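PDB 3MT1: putative carboxynorspermidine decarboxylase protein from Sinorhizobium meliloti, which probably catalyses the pyridoxal 5'-phosphate-dependent decarboxylation of carboxynorspermidine and carboxyspermidine to norspermidine and spermidine. Local coordinates for residues R16-I21 against E233-K238; A30-A35 against D50-T55; G198-T203 against I227-G232. All coordinates share one frame; numbering follows the deposited sequence.

Contact 1 of 3, residues R16-I21 against E233-K238; sequences RNMERI and EASITK. With SO4 (sulfate ion), chain D.
The carboxamide of Asn17 is the flat group at the centre of this contact, and its amino end meets two main-chain carbonyls that both lie close to its plane. One N-H points at Thr237 O, with ND2 3.1 Å from it and nearly straight at 174°, landing on a lone pair in the carbonyl plane. The other reaches Ser235 O, where ND2 stands 2.8 Å away but above the carbonyl plane. The guanidinium of Arg20 has Arg16 CG over one face, towards its rim, while the Arg16 guanidinium meets the carbonyl oxygens of Thr237 and Lys238 obliquely.

Asn17 suits its place because its CG lies beside its own backbone N (chi1 -70°), which aims a short double donor from the helix at the carbonyls of a turn. Arg16, CG anti to its backbone N, bends at chi2 and chi3, which brings NH2 to Thr237 O for a second, weak hydrogen bond at 3.1 Å, so that oxygen accepts two donors. An alanine here would remove both hydrogen bonds of the carboxamide, and would probably cost Ser235 O its donor from this helix and leave Thr237 O with the weak bond from Arg16.

Further along helix 11-28 the contact is mainly van der Waals packing. The methyl CE of Met18, present as selenomethionine, lies 3.7 Å from Ser235 CB, and Ile21 CD1 comes 3.9 Å from Ser235 OG, whose polar partner is Pro231 O. At the start of the short helix 233-236, the backbone N of Glu233, predicted to bind substrate, donates to sulfate O2 at 2.8 Å.

Helix 11-28 thus packs against helix 233-236, which follows the last barrel strand, with Met48 of helix 45-49 touching Met18 and Ser235, and strand 31-35 meeting Ile21 through Ala32.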
# COMPACT_ATOMS: atom_id res chain seq x y z
N ARG B 16 -13.61 20.43 -15.86
CA ARG B 16 -13.70 19.98 -17.26
C ARG B 16 -14.34 18.58 -17.27
O ARG B 16 -15.33 18.38 -17.95
CB ARG B 16 -12.30 20.04 -17.92
CG ARG B 16 -12.10 19.49 -19.37
CD ARG B 16 -10.70 18.80 -19.47
NE ARG B 16 -10.46 18.03 -18.22
CZ ARG B 16 -9.36 17.35 -17.88
NH1 ARG B 16 -8.30 17.28 -18.69
NH2 ARG B 16 -9.32 16.72 -16.71
N ASN B 17 -13.86 17.66 -16.43
CA ASN B 17 -14.40 16.29 -16.37
C ASN B 17 -15.84 16.28 -15.90
O ASN B 17 -16.67 15.52 -16.40
CB ASN B 17 -13.61 15.41 -15.40
CG ASN B 17 -12.23 15.07 -15.91
OD1 ASN B 17 -11.89 15.31 -17.07
ND2 ASN B 17 -11.41 14.51 -15.02
N MSE B 18 -16.11 17.12 -14.92
CA MSE B 18 -17.41 17.15 -14.33
C MSE B 18 -18.43 17.60 -15.37
O MSE B 18 -19.50 17.04 -15.46
CB MSE B 18 -17.37 18.04 -13.11
CG MSE B 18 -16.63 17.36 -11.94
SE MSE B 18 -17.53 15.72 -11.34
CE MSE B 18 -16.28 14.35 -11.98
N GLU B 19 -18.07 18.57 -16.20
CA GLU B 19 -18.99 19.07 -17.21
C GLU B 19 -19.29 18.03 -18.29
O GLU B 19 -20.37 18.04 -18.89
CB GLU B 19 -18.44 20.31 -17.88
CG GLU B 19 -18.21 21.46 -16.96
CD GLU B 19 -17.40 22.57 -17.61
OE1 GLU B 19 -16.51 22.29 -18.47
OE2 GLU B 19 -17.64 23.74 -17.27
N ARG B 20 -18.34 17.14 -18.54
CA ARG B 20 -18.54 16.17 -19.62
C ARG B 20 -19.46 15.06 -19.11
O ARG B 20 -20.33 14.58 -19.83
CB ARG B 20 -17.22 15.64 -20.13
CG ARG B 20 -16.29 16.75 -20.56
CD ARG B 20 -14.95 16.22 -21.03
NE ARG B 20 -14.31 17.18 -21.90
CZ ARG B 20 -13.21 16.94 -22.61
NH1 ARG B 20 -12.59 15.76 -22.52
NH2 ARG B 20 -12.72 17.89 -23.38
N ILE B 21 -19.27 14.70 -17.85
CA ILE B 21 -20.21 13.86 -17.12
C ILE B 21 -21.68 14.38 -17.15
O ILE B 21 -22.57 13.69 -17.63
CB ILE B 21 -19.69 13.59 -15.67
CG1 ILE B 21 -18.46 12.68 -15.75
CG2 ILE B 21 -20.79 13.00 -14.79
CD1 ILE B 21 -17.89 12.18 -14.46
N GLU B 233 -12.01 6.19 -12.55
CA GLU B 233 -10.98 6.85 -13.35
C GLU B 233 -11.51 7.96 -14.25
O GLU B 233 -10.87 9.01 -14.38
CB GLU B 233 -10.23 5.82 -14.18
CG GLU B 233 -8.94 6.38 -14.80
CD GLU B 233 -7.80 6.65 -13.77
OE1 GLU B 233 -7.66 5.89 -12.77
OE2 GLU B 233 -7.04 7.64 -13.99
N ALA B 234 -12.66 7.77 -14.87
CA ALA B 234 -13.11 8.79 -15.80
C ALA B 234 -13.50 10.15 -15.14
O ALA B 234 -13.52 11.20 -15.80
CB ALA B 234 -14.22 8.26 -16.68
N SER B 235 -13.80 10.14 -13.85
CA SER B 235 -14.09 11.38 -13.14
C SER B 235 -12.85 12.25 -12.95
O SER B 235 -12.94 13.48 -12.89
CB SER B 235 -14.65 11.05 -11.76
OG SER B 235 -15.76 10.20 -11.90
N ILE B 236 -11.71 11.60 -12.86
CA ILE B 236 -10.57 12.18 -12.21
C ILE B 236 -9.34 12.23 -13.14
O ILE B 236 -8.28 12.74 -12.76
CB ILE B 236 -10.35 11.41 -10.90
CG1 ILE B 236 -10.29 12.37 -9.76
CG2 ILE B 236 -9.24 10.32 -10.91
CD1 ILE B 236 -11.65 12.71 -9.29
N THR B 237 -9.54 11.70 -14.35
CA THR B 237 -8.54 11.57 -15.39
C THR B 237 -7.82 12.90 -15.64
O THR B 237 -8.46 13.94 -15.79
CB THR B 237 -9.19 10.97 -16.70
OG1 THR B 237 -8.21 10.38 -17.55
CG2 THR B 237 -9.98 12.03 -17.48
N LYS B 238 -6.49 12.87 -15.64
CA LYS B 238 -5.67 14.05 -16.02
C LYS B 238 -5.94 15.30 -15.17
O LYS B 238 -5.60 16.42 -15.58
CB LYS B 238 -5.85 14.38 -17.51
CG LYS B 238 -5.35 13.28 -18.44
CD LYS B 238 -5.76 13.58 -19.87
CE LYS B 238 -6.50 12.37 -20.50
NZ LYS B 238 -5.62 11.15 -20.64
S SO4 D . -12.94 2.61 -12.83
O1 SO4 D . -12.28 1.70 -13.76
O2 SO4 D . -11.97 3.46 -12.16
O3 SO4 D . -13.83 3.42 -13.66
O4 SO4 D . -13.74 1.87 -11.85

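Contact 2 of 3, residues A30-A35 against D50-T55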
# COMPACT_ATOMS: atom_id res chain seq x y z
N ALA B 30 -28.98 8.95 -18.12
CA ALA B 30 -28.33 7.97 -17.27
C ALA B 30 -27.81 8.73 -16.05
O ALA B 30 -27.62 9.95 -16.11
CB ALA B 30 -27.22 7.27 -18.01
N LYS B 31 -27.64 8.05 -14.93
CA LYS B 31 -27.11 8.71 -13.73
C LYS B 31 -25.67 8.26 -13.52
O LYS B 31 -25.31 7.18 -13.92
CB LYS B 31 -28.00 8.43 -12.52
CG LYS B 31 -29.29 9.28 -12.51
CD LYS B 31 -30.22 8.90 -11.37
CE LYS B 31 -31.59 9.53 -11.55
NZ LYS B 31 -31.59 10.91 -10.99
N ALA B 32 -24.84 9.10 -12.92
CA ALA B 32 -23.43 8.82 -12.71
C ALA B 32 -23.10 8.91 -11.23
O ALA B 32 -23.46 9.91 -10.57
CB ALA B 32 -22.55 9.81 -13.48
N LEU B 33 -22.40 7.88 -10.74
CA LEU B 33 -21.97 7.82 -9.35
C LEU B 33 -20.44 7.73 -9.28
O LEU B 33 -19.83 6.96 -10.02
CB LEU B 33 -22.60 6.62 -8.66
CG LEU B 33 -24.08 6.35 -8.87
CD1 LEU B 33 -24.48 4.98 -8.32
CD2 LEU B 33 -24.91 7.42 -8.23
N LEU B 34 -19.83 8.52 -8.41
CA LEU B 34 -18.38 8.45 -8.24
C LEU B 34 -18.04 7.12 -7.58
O LEU B 34 -18.60 6.80 -6.55
CB LEU B 34 -17.90 9.61 -7.34
CG LEU B 34 -16.43 9.68 -6.90
CD1 LEU B 34 -15.48 9.70 -8.13
CD2 LEU B 34 -16.17 10.87 -5.99
N ALA B 35 -17.14 6.34 -8.16
CA ALA B 35 -16.67 5.10 -7.47
C ALA B 35 -15.62 5.43 -6.41
O ALA B 35 -14.50 5.80 -6.76
CB ALA B 35 -16.14 4.07 -8.45
N ASP B 50 -22.64 18.82 -7.72
CA ASP B 50 -23.65 19.38 -8.61
C ASP B 50 -23.63 18.82 -10.02
O ASP B 50 -24.50 19.14 -10.82
CB ASP B 50 -23.58 20.90 -8.63
CG ASP B 50 -23.83 21.52 -7.26
OD1 ASP B 50 -24.75 21.05 -6.54
OD2 ASP B 50 -23.10 22.47 -6.90
N TYR B 51 -22.64 17.97 -10.33
CA TYR B 51 -22.50 17.42 -11.66
C TYR B 51 -22.76 15.93 -11.69
O TYR B 51 -22.83 15.33 -12.78
CB TYR B 51 -21.11 17.69 -12.24
CG TYR B 51 -20.67 19.16 -12.36
CD1 TYR B 51 -20.86 19.88 -13.55
CD2 TYR B 51 -20.04 19.81 -11.28
CE1 TYR B 51 -20.41 21.20 -13.68
CE2 TYR B 51 -19.61 21.14 -11.38
CZ TYR B 51 -19.79 21.83 -12.59
OH TYR B 51 -19.37 23.15 -12.71
N MSE B 52 -22.89 15.34 -10.52
CA MSE B 52 -23.09 13.90 -10.41
C MSE B 52 -24.30 13.53 -9.58
O MSE B 52 -25.00 14.41 -9.06
CB MSE B 52 -21.84 13.23 -9.88
CG MSE B 52 -20.62 13.51 -10.77
SE MSE B 52 -19.05 12.54 -10.15
CE MSE B 52 -19.33 10.92 -11.08
N ASP B 53 -24.57 12.24 -9.45
CA ASP B 53 -25.83 11.78 -8.83
C ASP B 53 -25.63 11.02 -7.51
O ASP B 53 -26.62 10.59 -6.91
CB ASP B 53 -26.63 10.91 -9.82
CG ASP B 53 -27.09 11.70 -11.04
OD1 ASP B 53 -28.12 12.42 -10.92
OD2 ASP B 53 -26.44 11.59 -12.12
N GLY B 54 -24.38 10.88 -7.07
CA GLY B 54 -24.05 10.07 -5.91
C GLY B 54 -22.72 9.31 -5.99
O GLY B 54 -21.82 9.63 -6.79
N THR B 55 -22.60 8.28 -5.18
CA THR B 55 -21.36 7.55 -5.02
C THR B 55 -21.73 6.10 -5.02
O THR B 55 -22.85 5.76 -4.73
CB THR B 55 -20.70 7.86 -3.60
OG1 THR B 55 -21.58 7.46 -2.52
CG2 THR B 55 -20.39 9.36 -3.45
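This is a parallel strand pairing within a beta-alpha-beta crossover, the unit of strand 31-35, helix 45-49 and strand 54-57 that begins the (beta/alpha)8, or TIM, barrel. Leu34 N donates to Gly54 O at 2.8 Å, on a lone pair in the carbonyl plane, and Leu34 bridges to Thr55 with both side chains on the same face of the sheet. Earlier along, Asp53 N bonds to Ala32 O at 2.8 Å, nearly along the C=O axis. Gly54 suits its place twice over: its backbone angles would jam a CB against the preceding carbonyl, and such a CB would also stand only 3.0 Å from Leu33 CD2. The methyl CE of Met52, a selenomethionine, packs near the small CB of Ala32 and comes within 3.6 Å of Leu34 N; Met52 also touches Pro231 and Met18.

Just before strand 54-57, Asp53 ties the starts of two strands to helix 11-28. Its carboxylate crosses the Lys31 chain at about a right angle, with a long salt bridge from Lys31 NZ to OD1, while its stronger partner is Arg25 of that helix. The carboxylate OD2 also takes Ala32 N through its anti lone pair, 3.1 Å away at 165°.

Contact 3 of 3, residues G198-T203 against I227-G232; sequences GGIHFT and IYLEPG. With SO4 (sulfate ion), chain D.
Phe202 holds its CG in the crowded position between backbone N and carbonyl carbon (chi1 61°), and Leu229 has CG beside the backbone N (chi1 -68°); these torsions bring the two side chains tip to tip. Leu229 CD1 comes to 3.9 Å from Phe202 CZ, approaching the ring obliquely. The other branch of the same leucine, CD2, lies 4.1 Å from Ile200 CD1, which crosses it at about a right angle. A branched leucine suits this place, one methyl serving the phenyl ring and the other the isoleucine. Pro231 CB, 4.3 Å from Phe202 CZ, adds a further apolar contact near the tip of the ring.

The loop is brought round to offer both apolar groups by an inverse gamma turn centred on His201, closed by a weak bond from Phe202 N to Ile200 O. Glycine is called for at both of the first two positions, for different reasons. Gly198 CA sits 3.3 Å from Glu230 O, and a CB there would clash with that oxygen, while Gly199 has a positive phi of 74° that favours glycine. Gly199 N and Gly232 N both point at O3 of the sulfate, at 2.9 Å and 3.1 Å from it, so the two segments share one anion. At Gly232 a CB would run into sulfate O2. With Tyr324 OH and Glu233 N also bonded to it, the sulfate, probably from the crystallisation liquor, lies where the phosphate of pyridoxal 5'-phosphate would probably bind, as in relatives of this fold, at the glycine-rich loop after the seventh barrel strand.

Helix 209-223 lays Leu216 against Leu229 and Phe212 against Phe202 and Ile200, helix 11-28 adds Ile21 and Val24, and strand 226-229 runs between strands 193-195 and 31-35.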
# COMPACT_ATOMS: atom_id res chain seq x y z
N GLY B 198 -18.08 0.87 -14.21
CA GLY B 198 -17.09 1.84 -14.60
C GLY B 198 -16.19 1.27 -15.67
O GLY B 198 -16.59 0.44 -16.48
N GLY B 199 -14.95 1.73 -15.67
CA GLY B 199 -13.98 1.27 -16.64
C GLY B 199 -14.22 1.83 -18.02
O GLY B 199 -13.53 1.43 -18.96
N ILE B 200 -15.19 2.73 -18.16
CA ILE B 200 -15.53 3.32 -19.48
C ILE B 200 -15.03 4.75 -19.57
O ILE B 200 -15.54 5.63 -18.86
CB ILE B 200 -17.11 3.33 -19.79
CG1 ILE B 200 -17.81 2.04 -19.34
CG2 ILE B 200 -17.38 3.62 -21.30
CD1 ILE B 200 -19.33 2.23 -19.12
N HIS B 201 -14.08 5.00 -20.47
CA HIS B 201 -13.37 6.29 -20.50
C HIS B 201 -14.04 7.32 -21.39
O HIS B 201 -13.44 7.80 -22.36
CB HIS B 201 -11.89 6.08 -20.89
CG HIS B 201 -10.95 6.98 -20.16
ND1 HIS B 201 -10.42 8.12 -20.72
CD2 HIS B 201 -10.44 6.91 -18.90
CE1 HIS B 201 -9.62 8.71 -19.85
NE2 HIS B 201 -9.62 7.99 -18.74
N PHE B 202 -15.29 7.66 -21.04
CA PHE B 202 -16.08 8.60 -21.85
C PHE B 202 -15.76 10.08 -21.66
O PHE B 202 -16.25 10.91 -22.42
CB PHE B 202 -17.58 8.34 -21.73
CG PHE B 202 -18.11 8.47 -20.36
CD1 PHE B 202 -18.61 9.70 -19.91
CD2 PHE B 202 -18.13 7.37 -19.50
CE1 PHE B 202 -19.12 9.83 -18.63
CE2 PHE B 202 -18.63 7.50 -18.21
CZ PHE B 202 -19.13 8.74 -17.77
N THR B 203 -14.95 10.39 -20.66
CA THR B 203 -14.44 11.74 -20.43
C THR B 203 -13.11 12.00 -21.16
O THR B 203 -12.54 13.09 -21.04
CB THR B 203 -14.21 12.03 -18.89
OG1 THR B 203 -13.30 11.07 -18.33
CG2 THR B 203 -15.53 12.01 -18.11
N ILE B 227 -30.51 3.80 -16.02
CA ILE B 227 -29.12 3.42 -16.12
C ILE B 227 -28.30 4.18 -15.10
O ILE B 227 -28.48 5.38 -14.89
CB ILE B 227 -28.55 3.61 -17.55
CG1 ILE B 227 -29.19 2.61 -18.51
CG2 ILE B 227 -27.01 3.37 -17.56
CD1 ILE B 227 -28.75 2.82 -19.94
N TYR B 228 -27.41 3.44 -14.45
CA TYR B 228 -26.32 3.99 -13.63
C TYR B 228 -24.96 3.74 -14.27
O TYR B 228 -24.68 2.65 -14.78
CB TYR B 228 -26.35 3.40 -12.24
CG TYR B 228 -27.53 3.91 -11.48
CD1 TYR B 228 -27.45 5.09 -10.73
CD2 TYR B 228 -28.73 3.22 -11.52
CE1 TYR B 228 -28.55 5.56 -10.02
CE2 TYR B 228 -29.83 3.68 -10.82
CZ TYR B 228 -29.75 4.85 -10.08
OH TYR B 228 -30.89 5.28 -9.43
N LEU B 229 -24.14 4.77 -14.27
CA LEU B 229 -22.76 4.65 -14.62
C LEU B 229 -22.00 4.81 -13.31
O LEU B 229 -22.44 5.56 -12.43
CB LEU B 229 -22.38 5.73 -15.60
CG LEU B 229 -22.97 5.68 -17.01
CD1 LEU B 229 -22.60 6.93 -17.74
CD2 LEU B 229 -22.50 4.46 -17.80
N GLU B 230 -20.86 4.11 -13.19
CA GLU B 230 -20.00 4.21 -12.00
C GLU B 230 -18.62 4.73 -12.36
O GLU B 230 -17.62 4.02 -12.21
CB GLU B 230 -19.84 2.85 -11.36
CG GLU B 230 -21.04 2.28 -10.64
CD GLU B 230 -20.84 0.81 -10.26
OE1 GLU B 230 -19.68 0.40 -9.92
OE2 GLU B 230 -21.83 0.04 -10.29
N PRO B 231 -18.52 5.96 -12.87
CA PRO B 231 -17.15 6.30 -13.28
C PRO B 231 -16.18 6.50 -12.12
O PRO B 231 -16.37 7.39 -11.29
CB PRO B 231 -17.35 7.64 -13.98
CG PRO B 231 -18.65 8.22 -13.32
CD PRO B 231 -19.50 7.03 -13.18
N GLY B 232 -15.11 5.71 -12.10
CA GLY B 232 -13.98 5.97 -11.20
C GLY B 232 -12.94 6.85 -11.89
O GLY B 232 -12.99 8.09 -11.86
S SO4 D . -12.94 2.61 -12.83
O1 SO4 D . -12.28 1.70 -13.76
O2 SO4 D . -11.97 3.46 -12.16
O3 SO4 D . -13.83 3.42 -13.66
O4 SO4 D . -13.74 1.87 -11.85

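Overall arrangement
From the N terminus, helix 11-28 gives the first partner of contact 1, whose second half, residues 233-238, comes only after the last barrel strand and so closes the longest loop. Inside that loop, contact 2 shuts a short one between residues 30-35 and 50-55, and contact 3 shuts another between 198-203 and 227-232; these two follow in series and do not cross. They meet where the barrel closes, because strands 31-35 and 226-229, its first and last, are neighbours bonded through Lys31 with Ile227 and Leu229. Contact 1 lies against both: Met18 touches Tyr51 and Met52, while Ala234 O and Arg20 NH1 reach Thr203. The sulfate links contacts 1 and 3.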